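Local coordinates for protein chymotrypsin-like serine protease (Equine arteritis virus, PDB 1MBM) that probably cleaves the viral replicase polyprotein as a serine endopeptidase of chymotrypsin-like fold, at residues Leu77-Thr91 with Ser116-His128. Sequence-based numbering, arbitrary orientation.
Sequences LHFAQPTTGPASWCT and SAVVQGDAVVGVH
Gln120 NE2 is gripped by two carbonyls, Thr83 O at 2.7 Å and Pro86 O at 3.0 Å, both close to the plane of its amide. Its OE1 takes the N-H of Thr83 in the carbonyl plane, on a lone pair, and a water that also donates to Gln81 O. Held by both ends, the amide can hardly turn, and it pins the loop that enters strand 85-91 of the second beta-barrel of this chymotrypsin-like fold. With CG beside its own backbone N (chi1 -73°) and the chain extended beyond, Gln120 runs past Ala87 CB to reach that loop.

Segment 77-91 runs along both strands of the hairpin 117-128, which is closed by a type II' turn from Gln120 to Ala123. On one flank, strand 85-91 pairs antiparallel with 117-120, Ser88 and Val119 exchanging N-H...O bonds. On the other, Val124 N gives a 2.7 Å bond to His78 O, and Val124 O accepts from Ala80 N. Val124 also meets Phe79, whose ring edge reaches its CB, while Val124 CG2 touches Leu77 CD1.

On the face that carries Trp89 and Val118, a non-hydrogen-bonded pair, Val118 lies along the indole: CG2 sits over the five-membered ring, 3.7 Å from its centroid, in a CH-pi contact, while CG1 covers the six-membered part. At the edge of the indole, near its plane, lies the His128 ring, its plane turned 69° from the five-membered ring, with Trp89 NE1 3.0 Å from His128 ND1.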
loop_
_atom_site.group_PDB
_atom_site.type_symbol
_atom_site.label_atom_id
_atom_site.label_comp_id
_atom_site.label_asym_id
_atom_site.label_seq_id
_atom_site.Cartn_x
_atom_site.Cartn_y
_atom_site.Cartn_z
ATOM N N LEU A 77 -6.946 12.282 6.698
ATOM C CA LEU A 77 -6.891 11.521 5.453
ATOM C C LEU A 77 -6.693 12.429 4.252
ATOM O O LEU A 77 -7.523 13.298 4.001
ATOM C CB LEU A 77 -8.186 10.722 5.254
ATOM C CG LEU A 77 -8.269 9.838 4.003
ATOM C CD1 LEU A 77 -7.107 8.861 3.951
ATOM C CD2 LEU A 77 -9.586 9.073 3.939
ATOM N N HIS A 78 -5.596 12.232 3.521
ATOM C CA HIS A 78 -5.368 12.937 2.263
ATOM C C HIS A 78 -5.148 11.891 1.170
ATOM O O HIS A 78 -4.331 10.991 1.330
ATOM C CB HIS A 78 -4.132 13.849 2.329
ATOM C CG HIS A 78 -4.195 14.895 3.399
ATOM N ND1 HIS A 78 -5.078 15.953 3.355
ATOM C CD2 HIS A 78 -3.474 15.052 4.537
ATOM C CE1 HIS A 78 -4.904 16.710 4.424
ATOM N NE2 HIS A 78 -3.936 16.185 5.155
ATOM N N PHE A 79 -5.899 11.977 0.080
ATOM C CA PHE A 79 -5.648 11.112 -1.061
ATOM C C PHE A 79 -4.732 11.868 -2.023
ATOM O O PHE A 79 -4.836 13.094 -2.146
ATOM C CB PHE A 79 -6.953 10.736 -1.757
ATOM C CG PHE A 79 -7.758 9.686 -1.029
ATOM C CD1 PHE A 79 -7.130 8.695 -0.310
ATOM C CD2 PHE A 79 -9.146 9.700 -1.074
ATOM C CE1 PHE A 79 -7.873 7.707 0.364
ATOM C CE2 PHE A 79 -9.891 8.737 -0.412
ATOM C CZ PHE A 79 -9.256 7.739 0.309
ATOM N N ALA A 80 -3.837 11.150 -2.693
ATOM C CA ALA A 80 -2.958 11.772 -3.687
ATOM C C ALA A 80 -2.657 10.813 -4.831
ATOM O O ALA A 80 -2.633 9.591 -4.650
ATOM C CB ALA A 80 -1.654 12.262 -3.052
ATOM N N GLN A 81 -2.419 11.379 -6.006
ATOM C CA GLN A 81 -2.075 10.599 -7.182
ATOM C C GLN A 81 -0.729 9.916 -6.930
ATOM O O GLN A 81 0.104 10.435 -6.184
ATOM C CB GLN A 81 -1.985 11.513 -8.418
ATOM C CG GLN A 81 -0.630 12.181 -8.616
ATOM C CD GLN A 81 -0.438 12.729 -10.028
ATOM O OE1 GLN A 81 -1.230 13.539 -10.490
ATOM N NE2 GLN A 81 0.616 12.285 -10.705
ATOM N N PRO A 82 -0.537 8.729 -7.493
ATOM C CA PRO A 82 0.750 8.046 -7.374
ATOM C C PRO A 82 1.867 8.869 -8.007
ATOM O O PRO A 82 1.703 9.442 -9.083
ATOM C CB PRO A 82 0.534 6.752 -8.169
ATOM C CG PRO A 82 -0.646 7.051 -9.060
ATOM C CD PRO A 82 -1.526 7.913 -8.220
ATOM N N THR A 83 2.989 8.937 -7.309
ATOM C CA THR A 83 4.182 9.597 -7.798
ATOM C C THR A 83 5.258 8.516 -7.891
ATOM O O THR A 83 5.412 7.720 -6.967
ATOM C CB THR A 83 4.570 10.709 -6.809
ATOM O OG1 THR A 83 3.732 11.852 -7.044
ATOM C CG2 THR A 83 5.968 11.232 -7.070
ATOM N N THR A 84 5.974 8.447 -9.005
ATOM C CA THR A 84 7.018 7.428 -9.132
ATOM C C THR A 84 8.130 7.648 -8.098
ATOM O O THR A 84 8.858 8.629 -8.148
ATOM C CB THR A 84 7.613 7.408 -10.555
ATOM O OG1 THR A 84 6.580 7.113 -11.511
ATOM C CG2 THR A 84 8.587 6.239 -10.693
ATOM N N GLY A 85 8.243 6.732 -7.148
ATOM C CA GLY A 85 9.233 6.854 -6.097
ATOM C C GLY A 85 8.922 5.891 -4.970
ATOM O O GLY A 85 8.058 5.021 -5.106
ATOM N N PRO A 86 9.632 6.032 -3.855
ATOM C CA PRO A 86 9.388 5.196 -2.684
ATOM C C PRO A 86 7.988 5.423 -2.102
ATOM O O PRO A 86 7.417 6.496 -2.226
ATOM C CB PRO A 86 10.454 5.677 -1.693
ATOM C CG PRO A 86 10.777 7.078 -2.165
ATOM C CD PRO A 86 10.762 6.957 -3.646
ATOM N N ALA A 87 7.437 4.385 -1.491
ATOM C CA ALA A 87 6.156 4.472 -0.812
ATOM C C ALA A 87 6.209 3.509 0.358
ATOM O O ALA A 87 6.989 2.552 0.351
ATOM C CB ALA A 87 4.999 4.130 -1.748
ATOM N N SER A 88 5.411 3.779 1.379
ATOM C CA SER A 88 5.380 2.923 2.546
ATOM C C SER A 88 4.099 2.115 2.544
ATOM O O SER A 88 3.008 2.677 2.421
ATOM C CB SER A 88 5.460 3.755 3.838
ATOM O OG SER A 88 6.719 4.402 3.993
ATOM N N TRP A 89 4.255 0.797 2.637
ATOM C CA TRP A 89 3.155 -0.134 2.808
ATOM C C TRP A 89 3.012 -0.256 4.319
ATOM O O TRP A 89 3.898 -0.784 4.981
ATOM C CB TRP A 89 3.514 -1.512 2.227
ATOM C CG TRP A 89 3.155 -1.701 0.770
ATOM C CD1 TRP A 89 2.205 -2.545 0.264
ATOM C CD2 TRP A 89 3.760 -1.065 -0.360
ATOM N NE1 TRP A 89 2.165 -2.453 -1.109
ATOM C CE2 TRP A 89 3.108 -1.550 -1.520
ATOM C CE3 TRP A 89 4.772 -0.108 -0.516
ATOM C CZ2 TRP A 89 3.448 -1.135 -2.805
ATOM C CZ3 TRP A 89 5.103 0.312 -1.798
ATOM C CH2 TRP A 89 4.440 -0.200 -2.925
ATOM N N CYS A 90 1.907 0.245 4.862
ATOM C CA CYS A 90 1.719 0.297 6.310
ATOM C C CYS A 90 1.096 -0.979 6.849
ATOM O O CYS A 90 -0.104 -1.022 7.120
ATOM C CB CYS A 90 0.868 1.513 6.691
ATOM S SG CYS A 90 1.506 3.083 6.032
ATOM N N THR A 91 1.912 -2.016 7.008
ATOM C CA THR A 91 1.384 -3.293 7.478
ATOM C C THR A 91 1.230 -3.314 8.990
ATOM O O THR A 91 1.706 -2.423 9.701
ATOM C CB THR A 91 2.277 -4.472 7.027
ATOM O OG1 THR A 91 3.402 -4.609 7.908
ATOM C CG2 THR A 91 2.900 -4.191 5.674
ATOM N N SER A 116 -3.386 -3.041 3.404
ATOM C CA SER A 116 -2.486 -2.042 3.988
ATOM C C SER A 116 -2.530 -0.757 3.173
ATOM O O SER A 116 -2.546 -0.794 1.943
ATOM C CB SER A 116 -1.020 -2.525 4.030
ATOM O OG SER A 116 -0.870 -3.763 4.734
ATOM N N ALA A 117 -2.550 0.378 3.853
ATOM C CA ALA A 117 -2.524 1.651 3.146
ATOM C C ALA A 117 -1.147 1.753 2.530
ATOM O O ALA A 117 -0.160 1.325 3.133
ATOM C CB ALA A 117 -2.750 2.811 4.106
ATOM N N VAL A 118 -1.090 2.259 1.307
ATOM C CA VAL A 118 0.183 2.527 0.668
ATOM C C VAL A 118 0.286 4.050 0.658
ATOM O O VAL A 118 -0.563 4.732 0.088
ATOM C CB VAL A 118 0.247 1.935 -0.751
ATOM C CG1 VAL A 118 1.581 2.211 -1.380
ATOM C CG2 VAL A 118 -0.004 0.443 -0.718
ATOM N N VAL A 119 1.294 4.598 1.325
ATOM C CA VAL A 119 1.356 6.049 1.459
ATOM C C VAL A 119 2.653 6.660 0.950
ATOM O O VAL A 119 3.698 6.017 0.951
ATOM C CB VAL A 119 1.115 6.533 2.941
ATOM C CG1 VAL A 119 -0.140 5.876 3.555
ATOM C CG2 VAL A 119 2.319 6.273 3.814
ATOM N N GLN A 120 2.554 7.908 0.514
ATOM C CA GLN A 120 3.692 8.702 0.080
ATOM C C GLN A 120 3.526 10.033 0.808
ATOM O O GLN A 120 2.527 10.723 0.624
ATOM C CB GLN A 120 3.684 8.894 -1.445
ATOM C CG GLN A 120 4.063 7.630 -2.210
ATOM C CD GLN A 120 4.229 7.839 -3.710
ATOM O OE1 GLN A 120 3.341 8.373 -4.370
ATOM N NE2 GLN A 120 5.359 7.389 -4.251
ATOM N N GLY A 121 4.488 10.373 1.655
ATOM C CA GLY A 121 4.379 11.558 2.482
ATOM C C GLY A 121 3.251 11.367 3.482
ATOM O O GLY A 121 3.183 10.342 4.154
ATOM N N ASP A 122 2.341 12.332 3.546
ATOM C CA ASP A 122 1.198 12.264 4.449
ATOM C C ASP A 122 -0.078 11.831 3.717
ATOM O O ASP A 122 -1.190 11.996 4.230
ATOM C CB ASP A 122 0.981 13.624 5.128
ATOM C CG ASP A 122 0.557 14.720 4.147
ATOM O OD1 ASP A 122 0.618 14.503 2.918
ATOM O OD2 ASP A 122 0.156 15.844 4.521
ATOM N N ALA A 123 0.080 11.272 2.523
ATOM C CA ALA A 123 -1.090 10.958 1.723
ATOM C C ALA A 123 -1.203 9.501 1.320
ATOM O O ALA A 123 -0.202 8.848 1.043
ATOM C CB ALA A 123 -1.120 11.848 0.481
ATOM N N VAL A 124 -2.442 9.020 1.271
ATOM C CA VAL A 124 -2.738 7.674 0.830
ATOM C C VAL A 124 -2.861 7.684 -0.690
ATOM O O VAL A 124 -3.602 8.496 -1.257
ATOM C CB VAL A 124 -4.078 7.180 1.433
ATOM C CG1 VAL A 124 -4.506 5.849 0.814
ATOM C CG2 VAL A 124 -3.983 7.068 2.942
ATOM N N VAL A 125 -2.124 6.801 -1.350
ATOM C CA VAL A 125 -2.243 6.657 -2.786
ATOM C C VAL A 125 -3.129 5.449 -3.130
ATOM O O VAL A 125 -3.757 5.415 -4.192
ATOM C CB VAL A 125 -0.853 6.586 -3.488
ATOM C CG1 VAL A 125 -0.032 7.850 -3.172
ATOM C CG2 VAL A 125 -0.095 5.351 -3.049
ATOM N N GLY A 126 -3.213 4.473 -2.223
ATOM C CA GLY A 126 -4.038 3.302 -2.473
ATOM C C GLY A 126 -3.972 2.269 -1.360
ATOM O O GLY A 126 -3.422 2.536 -0.291
ATOM N N VAL A 127 -4.565 1.105 -1.590
ATOM C CA VAL A 127 -4.449 0.004 -0.638
ATOM C C VAL A 127 -3.719 -1.136 -1.336
ATOM O O VAL A 127 -3.779 -1.264 -2.560
ATOM C CB VAL A 127 -5.820 -0.503 -0.097
ATOM C CG1 VAL A 127 -6.506 0.563 0.761
ATOM C CG2 VAL A 127 -6.738 -0.957 -1.232
ATOM N N HIS A 128 -3.026 -1.964 -0.561
ATOM C CA HIS A 128 -2.317 -3.095 -1.135
ATOM C C HIS A 128 -3.309 -4.188 -1.523
ATOM O O HIS A 128 -4.054 -4.689 -0.683
ATOM C CB HIS A 128 -1.268 -3.649 -0.161
ATOM C CG HIS A 128 -0.548 -4.847 -0.690
ATOM N ND1 HIS A 128 0.388 -4.764 -1.700
ATOM C CD2 HIS A 128 -0.657 -6.160 -0.385
ATOM C CE1 HIS A 128 0.848 -5.971 -1.967
ATOM N NE2 HIS A 128 0.230 -6.836 -1.182
HETATM O O HOH W 1 -3.653 10.325 4.430
HETATM O O HOH W 2 -3.857 7.484 -5.869
HETATM O O HOH W 3 1.877 10.509 -4.164
HETATM O O HOH W 4 -2.680 -0.048 6.775
#